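Local structure of Two-component system sensor histidine kinase (Bacteroides thetaiotaomicron, 3OTT) at residues Y149-T163 against L191-V205. The protein probably senses saccharides through this extracellular beta-propeller and beta-sandwich region and relays the signal by histidine phosphorylation to transcription regulation. Residues are numbered along the deposited sequence; the frame is centred on the assembly and turned at random.
Sequences YSIIRTKDNQIYVGT and LFVNSLLEDTTRQCV
Strands 149-153 and 193-199 run in nearly the same direction, their N-to-C axes 21° apart and 5.3 Å from each other at closest approach. Each is the first strand of its own four-stranded antiparallel sheet, so the contact joins successive blades of a beta-propeller. L196, the residue most covered here, suits the space between blades because it branches at CG: CD1 spreads over the backbone of the 149-163 hairpin, 3.6 Å from Y160 O and close to G162 N, while CB lies against CG1 of I152. G162 suits its place because a beta carbon there would collide with V193 CG1, which instead packs on G162 CA. I152 and V205 meet tip to tip, CD1 to CG1 at 3.9 Å. The other methyl of V205, CG2, sits over one face of the Y160 ring in a CH-pi contact, whereas Y160 OH is hydrogen-bonded to R169. At the Y149 end of the contact, the Y149 and F192 rings meet rim to rim, CE2 to CD1 at 3.5 Å. Here too V193 N donates a nearly straight 2.8 Å hydrogen bond to O of T163, at the end of the hairpin's second strand. At the other end E198, extended with CG anti to the backbone N (chi1 -179°), reaches the type I turn T154-N157. K155 N donates to its OE2, 3.1 Å away and 165° at the hydrogen, and the same oxygen lies 3.3 Å from T154 CB. An alanine here would remove the carboxylate and would probably leave K155 N without this acceptor and open a gap beside T154. D156 takes a hydrogen bond from T154 OG1 on its OD1, while its OD2 comes within 4.4 Å of E198 OE2, an approach of like charges.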
ATOM      1  N   TYR B 149      13.841 -12.641  28.054  1.00 16.50           N
ATOM      2  CA  TYR B 149      13.098 -13.765  27.464  1.00 16.92           C
ATOM      3  C   TYR B 149      12.278 -13.426  26.227  1.00 16.52           C
ATOM      4  O   TYR B 149      11.904 -14.303  25.495  1.00 15.87           O
ATOM      5  CB  TYR B 149      12.165 -14.451  28.492  1.00 16.34           C
ATOM      6  CG  TYR B 149      12.887 -15.078  29.628  1.00 16.61           C
ATOM      7  CD1 TYR B 149      13.955 -15.978  29.403  1.00 17.60           C
ATOM      8  CD2 TYR B 149      12.503 -14.820  30.917  1.00 17.43           C
ATOM      9  CE1 TYR B 149      14.601 -16.589  30.447  1.00 18.12           C
ATOM     10  CE2 TYR B 149      13.162 -15.382  31.973  1.00 21.53           C
ATOM     11  CZ  TYR B 149      14.208 -16.291  31.741  1.00 20.57           C
ATOM     12  OH  TYR B 149      14.859 -16.844  32.817  1.00 18.34           O
ATOM     13  N   SER B 150      11.904 -12.170  26.060  1.00 17.73           N
ATOM     14  CA  SER B 150      10.981 -11.814  24.988  1.00 18.26           C
ATOM     15  C   SER B 150      11.182 -10.375  24.614  1.00 17.06           C
ATOM     16  O   SER B 150      11.362  -9.522  25.472  1.00 16.89           O
ATOM     17  CB  SER B 150       9.530 -11.996  25.443  1.00 20.06           C
ATOM     18  OG  SER B 150       8.689 -11.825  24.272  1.00 25.70           O
ATOM     19  N   ILE B 151      11.248 -10.137  23.323  1.00 17.07           N
ATOM     20  CA  ILE B 151      11.297  -8.804  22.777  1.00 17.64           C
ATOM     21  C   ILE B 151      10.468  -8.657  21.521  1.00 17.35           C
ATOM     22  O   ILE B 151      10.457  -9.589  20.689  1.00 16.71           O
ATOM     23  CB  ILE B 151      12.702  -8.114  22.713  1.00 18.20           C
ATOM     24  CG1 ILE B 151      12.781  -7.240  21.493  1.00 20.03           C
ATOM     25  CG2 ILE B 151      13.875  -9.024  22.802  1.00 20.72           C
ATOM     26  CD1 ILE B 151      13.781  -6.234  21.630  1.00 26.60           C
ATOM     27  N   ILE B 152       9.698  -7.548  21.465  1.00 16.09           N
ATOM     28  CA  ILE B 152       8.861  -7.228  20.304  1.00 17.06           C
ATOM     29  C   ILE B 152       8.929  -5.786  19.872  1.00 17.16           C
ATOM     30  O   ILE B 152       9.176  -4.865  20.671  1.00 16.93           O
ATOM     31  CB  ILE B 152       7.335  -7.604  20.475  1.00 17.25           C
ATOM     32  CG1 ILE B 152       6.734  -6.850  21.640  1.00 14.71           C
ATOM     33  CG2 ILE B 152       7.093  -9.161  20.484  1.00 15.52           C
ATOM     34  CD1 ILE B 152       5.197  -6.729  21.607  1.00 15.57           C
ATOM     35  N   ARG B 153       8.685  -5.601  18.586  1.00 17.39           N
ATOM     36  CA  ARG B 153       8.521  -4.273  18.036  1.00 18.50           C
ATOM     37  C   ARG B 153       7.070  -4.118  17.683  1.00 18.79           C
ATOM     38  O   ARG B 153       6.536  -4.980  16.997  1.00 18.64           O
ATOM     39  CB  ARG B 153       9.368  -4.056  16.758  1.00 18.96           C
ATOM     40  CG  ARG B 153       9.318  -2.579  16.316  1.00 20.22           C
ATOM     41  CD  ARG B 153       9.921  -2.320  14.951  1.00 27.10           C
ATOM     42  NE  ARG B 153       8.923  -2.535  13.946  1.00 30.68           N
ATOM     43  CZ  ARG B 153       8.341  -1.603  13.192  1.00 30.52           C
ATOM     44  NH1 ARG B 153       8.691  -0.328  13.228  1.00 30.74           N
ATOM     45  NH2 ARG B 153       7.411  -2.003  12.350  1.00 30.43           N
ATOM     46  N   THR B 154       6.426  -3.059  18.164  1.00 19.53           N
ATOM     47  CA  THR B 154       5.074  -2.705  17.695  1.00 21.16           C
ATOM     48  C   THR B 154       5.071  -1.897  16.367  1.00 22.40           C
ATOM     49  O   THR B 154       6.105  -1.372  15.962  1.00 23.67           O
ATOM     50  CB  THR B 154       4.294  -1.918  18.752  1.00 20.22           C
ATOM     51  OG1 THR B 154       5.032  -0.763  19.114  1.00 22.13           O
ATOM     52  CG2 THR B 154       4.005  -2.755  20.012  1.00 20.45           C
ATOM     53  N   LYS B 155       3.904  -1.799  15.716  1.00 23.66           N
ATOM     54  CA  LYS B 155       3.683  -1.030  14.473  1.00 25.07           C
ATOM     55  C   LYS B 155       4.060   0.443  14.602  1.00 25.06           C
ATOM     56  O   LYS B 155       4.427   1.093  13.629  1.00 25.55           O
ATOM     57  CB  LYS B 155       2.222  -1.128  14.066  1.00 25.31           C
ATOM     58  CG  LYS B 155       1.964  -2.030  12.880  1.00 31.89           C
ATOM     59  CD  LYS B 155       2.699  -3.417  12.954  1.00 37.16           C
ATOM     60  CE  LYS B 155       2.598  -4.103  11.588  1.00 39.72           C
ATOM     61  NZ  LYS B 155       3.004  -5.520  11.711  1.00 41.68           N
ATOM     62  N   ASP B 156       3.986   0.962  15.810  1.00 25.08           N
ATOM     63  CA  ASP B 156       4.336   2.361  16.063  1.00 25.79           C
ATOM     64  C   ASP B 156       5.777   2.420  16.519  1.00 23.82           C
ATOM     65  O   ASP B 156       6.207   3.400  17.058  1.00 23.73           O
ATOM     66  CB  ASP B 156       3.395   2.929  17.129  1.00 27.00           C
ATOM     67  CG  ASP B 156       3.123   1.915  18.252  1.00 33.11           C
ATOM     68  OD1 ASP B 156       4.064   1.600  19.026  1.00 37.19           O
ATOM     69  OD2 ASP B 156       1.975   1.375  18.335  1.00 42.59           O
ATOM     70  N   ASN B 157       6.520   1.343  16.289  1.00 23.06           N
ATOM     71  CA  ASN B 157       7.994   1.360  16.404  1.00 22.28           C
ATOM     72  C   ASN B 157       8.493   1.495  17.854  1.00 21.37           C
ATOM     73  O   ASN B 157       9.554   2.018  18.083  1.00 22.56           O
ATOM     74  CB  ASN B 157       8.649   2.464  15.557  1.00 21.92           C
ATOM     75  CG  ASN B 157      10.114   2.137  15.198  1.00 24.66           C
ATOM     76  OD1 ASN B 157      10.468   0.980  14.946  1.00 22.09           O
ATOM     77  ND2 ASN B 157      10.962   3.154  15.185  1.00 24.21           N
ATOM     78  N   GLN B 158       7.722   1.021  18.817  1.00 19.83           N
ATOM     79  CA  GLN B 158       8.162   0.934  20.211  1.00 18.57           C
ATOM     80  C   GLN B 158       8.811  -0.427  20.446  1.00 16.18           C
ATOM     81  O   GLN B 158       8.438  -1.410  19.774  1.00 14.36           O
ATOM     82  CB  GLN B 158       6.937   1.038  21.135  1.00 18.54           C
ATOM     83  CG  GLN B 158       6.256   2.410  21.102  1.00 24.45           C
ATOM     84  CD  GLN B 158       7.019   3.412  21.913  1.00 31.40           C
ATOM     85  OE1 GLN B 158       8.061   3.883  21.488  1.00 36.00           O
ATOM     86  NE2 GLN B 158       6.538   3.703  23.122  1.00 35.24           N
ATOM     87  N   ILE B 159       9.725  -0.504  21.430  1.00 14.23           N
ATOM     88  CA  ILE B 159      10.366  -1.760  21.767  1.00 12.20           C
ATOM     89  C   ILE B 159      10.031  -2.174  23.172  1.00 12.07           C
ATOM     90  O   ILE B 159      10.373  -1.457  24.124  1.00 12.91           O
ATOM     91  CB  ILE B 159      11.896  -1.695  21.600  1.00 11.68           C
ATOM     92  CG1 ILE B 159      12.312  -1.227  20.190  1.00 11.53           C
ATOM     93  CG2 ILE B 159      12.535  -2.971  22.005  1.00  9.88           C
ATOM     94  CD1 ILE B 159      12.021  -2.211  19.052  1.00 16.79           C
ATOM     95  N   TYR B 160       9.421  -3.369  23.293  1.00 11.78           N
ATOM     96  CA  TYR B 160       9.005  -3.935  24.560  1.00 12.06           C
ATOM     97  C   TYR B 160       9.918  -5.073  24.918  1.00 12.14           C
ATOM     98  O   TYR B 160      10.173  -5.926  24.094  1.00 13.17           O
ATOM     99  CB  TYR B 160       7.524  -4.381  24.522  1.00 12.55           C
ATOM    100  CG  TYR B 160       6.551  -3.206  24.539  1.00 13.18           C
ATOM    101  CD1 TYR B 160       6.153  -2.620  23.373  1.00  9.72           C
ATOM    102  CD2 TYR B 160       6.063  -2.687  25.739  1.00 15.91           C
ATOM    103  CE1 TYR B 160       5.255  -1.582  23.353  1.00 13.78           C
ATOM    104  CE2 TYR B 160       5.186  -1.602  25.760  1.00 18.47           C
ATOM    105  CZ  TYR B 160       4.809  -1.038  24.545  1.00 19.26           C
ATOM    106  OH  TYR B 160       3.956   0.026  24.499  1.00 21.14           O
ATOM    107  N   VAL B 161      10.408  -5.110  26.149  1.00 12.41           N
ATOM    108  CA  VAL B 161      11.404  -6.116  26.561  1.00 12.16           C
ATOM    109  C   VAL B 161      10.911  -6.828  27.835  1.00 12.49           C
ATOM    110  O   VAL B 161      10.791  -6.204  28.899  1.00 12.05           O
ATOM    111  CB  VAL B 161      12.780  -5.441  26.837  1.00 11.08           C
ATOM    112  CG1 VAL B 161      13.849  -6.469  27.363  1.00 11.65           C
ATOM    113  CG2 VAL B 161      13.223  -4.709  25.631  1.00 12.49           C
ATOM    114  N   GLY B 162      10.659  -8.139  27.726  1.00 12.71           N
ATOM    115  CA  GLY B 162      10.244  -8.970  28.847  1.00 11.93           C
ATOM    116  C   GLY B 162      11.451  -9.691  29.426  1.00 14.17           C
ATOM    117  O   GLY B 162      12.211 -10.349  28.709  1.00 16.68           O
ATOM    118  N   THR B 163      11.613  -9.614  30.738  1.00 16.70           N
ATOM    119  CA  THR B 163      12.795 -10.105  31.406  1.00 17.43           C
ATOM    120  C   THR B 163      12.451 -11.067  32.544  1.00 19.31           C
ATOM    121  O   THR B 163      11.289 -11.344  32.815  1.00 20.01           O
ATOM    122  CB  THR B 163      13.671  -8.953  32.009  1.00 17.89           C
ATOM    123  OG1 THR B 163      13.121  -8.464  33.240  1.00 15.85           O
ATOM    124  CG2 THR B 163      13.989  -7.797  30.996  1.00 13.62           C
ATOM    125  N   LEU B 191       8.679 -11.295  38.587  1.00 41.65           N
ATOM    126  CA  LEU B 191       7.776 -11.780  37.595  1.00 38.98           C
ATOM    127  C   LEU B 191       8.460 -12.048  36.240  1.00 35.63           C
ATOM    128  O   LEU B 191       8.800 -11.122  35.528  1.00 35.15           O
ATOM    129  CB  LEU B 191       6.539 -10.893  37.498  1.00 39.34           C
ATOM    130  CG  LEU B 191       5.325 -11.666  36.986  1.00 40.41           C
ATOM    131  CD1 LEU B 191       4.868 -12.832  37.912  1.00 40.55           C
ATOM    132  CD2 LEU B 191       4.188 -10.660  36.781  1.00 42.42           C
ATOM    133  N   PHE B 192       8.658 -13.328  35.924  1.00 32.75           N
ATOM    134  CA  PHE B 192       9.145 -13.767  34.590  1.00 31.24           C
ATOM    135  C   PHE B 192       8.241 -13.254  33.521  1.00 26.36           C
ATOM    136  O   PHE B 192       7.078 -13.572  33.530  1.00 25.06           O
ATOM    137  CB  PHE B 192       9.005 -15.307  34.381  1.00 32.66           C
ATOM    138  CG  PHE B 192       9.990 -16.155  35.113  1.00 38.42           C
ATOM    139  CD1 PHE B 192      11.098 -16.706  34.425  1.00 45.46           C
ATOM    140  CD2 PHE B 192       9.770 -16.512  36.463  1.00 43.67           C
ATOM    141  CE1 PHE B 192      12.037 -17.557  35.073  1.00 45.91           C
ATOM    142  CE2 PHE B 192      10.677 -17.355  37.142  1.00 46.35           C
ATOM    143  CZ  PHE B 192      11.831 -17.884  36.438  1.00 48.64           C
ATOM    144  N   VAL B 193       8.771 -12.589  32.518  1.00 23.38           N
ATOM    145  CA  VAL B 193       7.933 -12.331  31.369  1.00 20.31           C
ATOM    146  C   VAL B 193       8.426 -13.153  30.201  1.00 20.99           C
ATOM    147  O   VAL B 193       9.410 -12.782  29.554  1.00 20.17           O
ATOM    148  CB  VAL B 193       7.891 -10.845  31.006  1.00 20.34           C
ATOM    149  CG1 VAL B 193       7.221 -10.656  29.639  1.00 14.79           C
ATOM    150  CG2 VAL B 193       7.145 -10.040  32.086  1.00 19.46           C
ATOM    151  N   ASN B 194       7.725 -14.255  29.917  1.00 21.31           N
ATOM    152  CA  ASN B 194       8.146 -15.217  28.905  1.00 20.87           C
ATOM    153  C   ASN B 194       7.733 -14.827  27.526  1.00 20.39           C
ATOM    154  O   ASN B 194       8.324 -15.320  26.533  1.00 20.23           O
ATOM    155  CB  ASN B 194       7.466 -16.582  29.075  1.00 22.20           C
ATOM    156  CG  ASN B 194       7.620 -17.168  30.430  1.00 26.33           C
ATOM    157  OD1 ASN B 194       8.731 -17.266  30.968  1.00 30.99           O
ATOM    158  ND2 ASN B 194       6.491 -17.599  31.008  1.00 30.53           N
ATOM    159  N   SER B 195       6.682 -14.013  27.403  1.00 18.83           N
ATOM    160  CA  SER B 195       6.092 -13.881  26.054  1.00 18.32           C
ATOM    161  C   SER B 195       5.309 -12.589  25.860  1.00 17.12           C
ATOM    162  O   SER B 195       4.628 -12.142  26.817  1.00 16.19           O
ATOM    163  CB  SER B 195       5.157 -15.076  25.790  1.00 18.41           C
ATOM    164  OG  SER B 195       4.728 -15.031  24.458  1.00 24.22           O
ATOM    165  N   LEU B 196       5.411 -12.026  24.642  1.00 13.48           N
ATOM    166  CA  LEU B 196       4.857 -10.738  24.294  1.00 14.13           C
ATOM    167  C   LEU B 196       4.252 -10.803  22.926  1.00 12.76           C
ATOM    168  O   LEU B 196       4.821 -11.430  22.047  1.00 12.19           O
ATOM    169  CB  LEU B 196       5.946  -9.633  24.293  1.00 13.19           C
ATOM    170  CG  LEU B 196       6.614  -9.267  25.622  1.00 15.18           C
ATOM    171  CD1 LEU B 196       7.724  -8.159  25.435  1.00 11.15           C
ATOM    172  CD2 LEU B 196       5.561  -8.841  26.608  1.00 14.68           C
ATOM    173  N   LEU B 197       3.137 -10.125  22.731  1.00 10.71           N
ATOM    174  CA  LEU B 197       2.479 -10.143  21.438  1.00 12.60           C
ATOM    175  C   LEU B 197       1.664  -8.875  21.232  1.00 14.69           C
ATOM    176  O   LEU B 197       0.793  -8.495  22.072  1.00 14.56           O
ATOM    177  CB  LEU B 197       1.562 -11.368  21.276  1.00 10.72           C
ATOM    178  CG  LEU B 197       0.829 -11.469  19.911  1.00 14.36           C
ATOM    179  CD1 LEU B 197       1.721 -11.916  18.733  1.00 11.55           C
ATOM    180  CD2 LEU B 197      -0.406 -12.363  19.992  1.00 13.91           C
ATOM    181  N   GLU B 198       1.913  -8.235  20.106  1.00 16.20           N
ATOM    182  CA  GLU B 198       1.148  -7.068  19.752  1.00 18.31           C
ATOM    183  C   GLU B 198      -0.148  -7.496  19.119  1.00 18.00           C
ATOM    184  O   GLU B 198      -0.165  -8.419  18.340  1.00 17.66           O
ATOM    185  CB  GLU B 198       1.893  -6.209  18.769  1.00 18.88           C
ATOM    186  CG  GLU B 198       1.096  -4.942  18.397  1.00 23.02           C
ATOM    187  CD  GLU B 198       1.706  -4.133  17.253  1.00 29.02           C
ATOM    188  OE1 GLU B 198       2.392  -4.721  16.339  1.00 32.61           O
ATOM    189  OE2 GLU B 198       1.466  -2.907  17.267  1.00 29.64           O
ATOM    190  N   ASP B 199      -1.234  -6.779  19.435  1.00 18.22           N
ATOM    191  CA  ASP B 199      -2.568  -7.037  18.883  1.00 17.36           C
ATOM    192  C   ASP B 199      -3.131  -5.698  18.410  1.00 16.88           C
ATOM    193  O   ASP B 199      -3.652  -4.945  19.225  1.00 16.27           O
ATOM    194  CB  ASP B 199      -3.469  -7.570  20.023  1.00 18.24           C
ATOM    195  CG  ASP B 199      -4.846  -8.035  19.546  1.00 18.58           C
ATOM    196  OD1 ASP B 199      -5.276  -7.625  18.456  1.00 21.86           O
ATOM    197  OD2 ASP B 199      -5.492  -8.851  20.252  1.00 18.01           O
ATOM    198  N   THR B 200      -3.064  -5.416  17.103  1.00 17.31           N
ATOM    199  CA  THR B 200      -3.522  -4.123  16.508  1.00 17.19           C
ATOM    200  C   THR B 200      -5.038  -3.963  16.499  1.00 18.27           C
ATOM    201  O   THR B 200      -5.553  -2.850  16.445  1.00 19.79           O
ATOM    202  CB  THR B 200      -2.971  -3.923  15.098  1.00 17.44           C
ATOM    203  OG1 THR B 200      -3.256  -5.083  14.304  1.00 17.45           O
ATOM    204  CG2 THR B 200      -1.473  -3.799  15.167  1.00 18.79           C
ATOM    205  N   THR B 201      -5.771  -5.063  16.565  1.00 19.14           N
ATOM    206  CA  THR B 201      -7.229  -5.001  16.586  1.00 19.78           C
ATOM    207  C   THR B 201      -7.732  -4.676  17.982  1.00 19.10           C
ATOM    208  O   THR B 201      -8.618  -3.893  18.110  1.00 20.18           O
ATOM    209  CB  THR B 201      -7.859  -6.309  16.137  1.00 20.53           C
ATOM    210  OG1 THR B 201      -7.426  -6.564  14.821  1.00 23.96           O
ATOM    211  CG2 THR B 201      -9.422  -6.219  16.132  1.00 20.27           C
ATOM    212  N   ARG B 202      -7.168  -5.258  19.035  1.00 18.01           N
ATOM    213  CA  ARG B 202      -7.524  -4.831  20.394  1.00 16.17           C
ATOM    214  C   ARG B 202      -6.708  -3.624  20.839  1.00 16.80           C
ATOM    215  O   ARG B 202      -7.009  -3.027  21.880  1.00 17.96           O
ATOM    216  CB  ARG B 202      -7.367  -5.986  21.388  1.00 16.15           C
ATOM    217  CG  ARG B 202      -8.464  -7.140  21.216  1.00 16.11           C
ATOM    218  CD  ARG B 202      -8.250  -8.347  22.152  1.00 10.56           C
ATOM    219  NE  ARG B 202      -9.143  -9.452  21.737  1.00 14.24           N
ATOM    220  CZ  ARG B 202      -8.856 -10.429  20.855  1.00 15.07           C
ATOM    221  NH1 ARG B 202      -7.661 -10.531  20.277  1.00  9.86           N
ATOM    222  NH2 ARG B 202      -9.760 -11.364  20.600  1.00 12.80           N
ATOM    223  N   GLN B 203      -5.681  -3.262  20.069  1.00 15.77           N
ATOM    224  CA  GLN B 203      -4.761  -2.167  20.450  1.00 16.25           C
ATOM    225  C   GLN B 203      -4.090  -2.334  21.824  1.00 16.56           C
ATOM    226  O   GLN B 203      -4.087  -1.387  22.649  1.00 18.25           O
ATOM    227  CB  GLN B 203      -5.450  -0.823  20.316  1.00 17.00           C
ATOM    228  CG  GLN B 203      -6.000  -0.647  18.849  1.00 17.53           C
ATOM    229  CD  GLN B 203      -6.649   0.669  18.637  1.00 24.06           C
ATOM    230  OE1 GLN B 203      -7.509   1.123  19.443  1.00 28.67           O
ATOM    231  NE2 GLN B 203      -6.226   1.345  17.574  1.00 24.95           N
ATOM    232  N   CYS B 204      -3.556  -3.534  22.069  1.00 13.82           N
ATOM    233  CA  CYS B 204      -2.857  -3.835  23.308  1.00 14.57           C
ATOM    234  C   CYS B 204      -1.594  -4.603  22.987  1.00 14.16           C
ATOM    235  O   CYS B 204      -1.386  -5.094  21.883  1.00 12.91           O
ATOM    236  CB  CYS B 204      -3.748  -4.682  24.267  1.00 13.92           C
ATOM    237  SG  CYS B 204      -4.270  -6.321  23.553  1.00 16.75           S
ATOM    238  N   VAL B 205      -0.786  -4.754  24.010  1.00 14.66           N
ATOM    239  CA  VAL B 205       0.267  -5.746  24.024  1.00 12.34           C
ATOM    240  C   VAL B 205      -0.135  -6.793  25.028  1.00 13.41           C
ATOM    241  O   VAL B 205      -0.298  -6.485  26.176  1.00 13.25           O
ATOM    242  CB  VAL B 205       1.566  -5.125  24.471  1.00 13.10           C
ATOM    243  CG1 VAL B 205       2.688  -6.178  24.522  1.00 12.21           C
ATOM    244  CG2 VAL B 205       1.952  -4.011  23.513  1.00 12.60           C
TER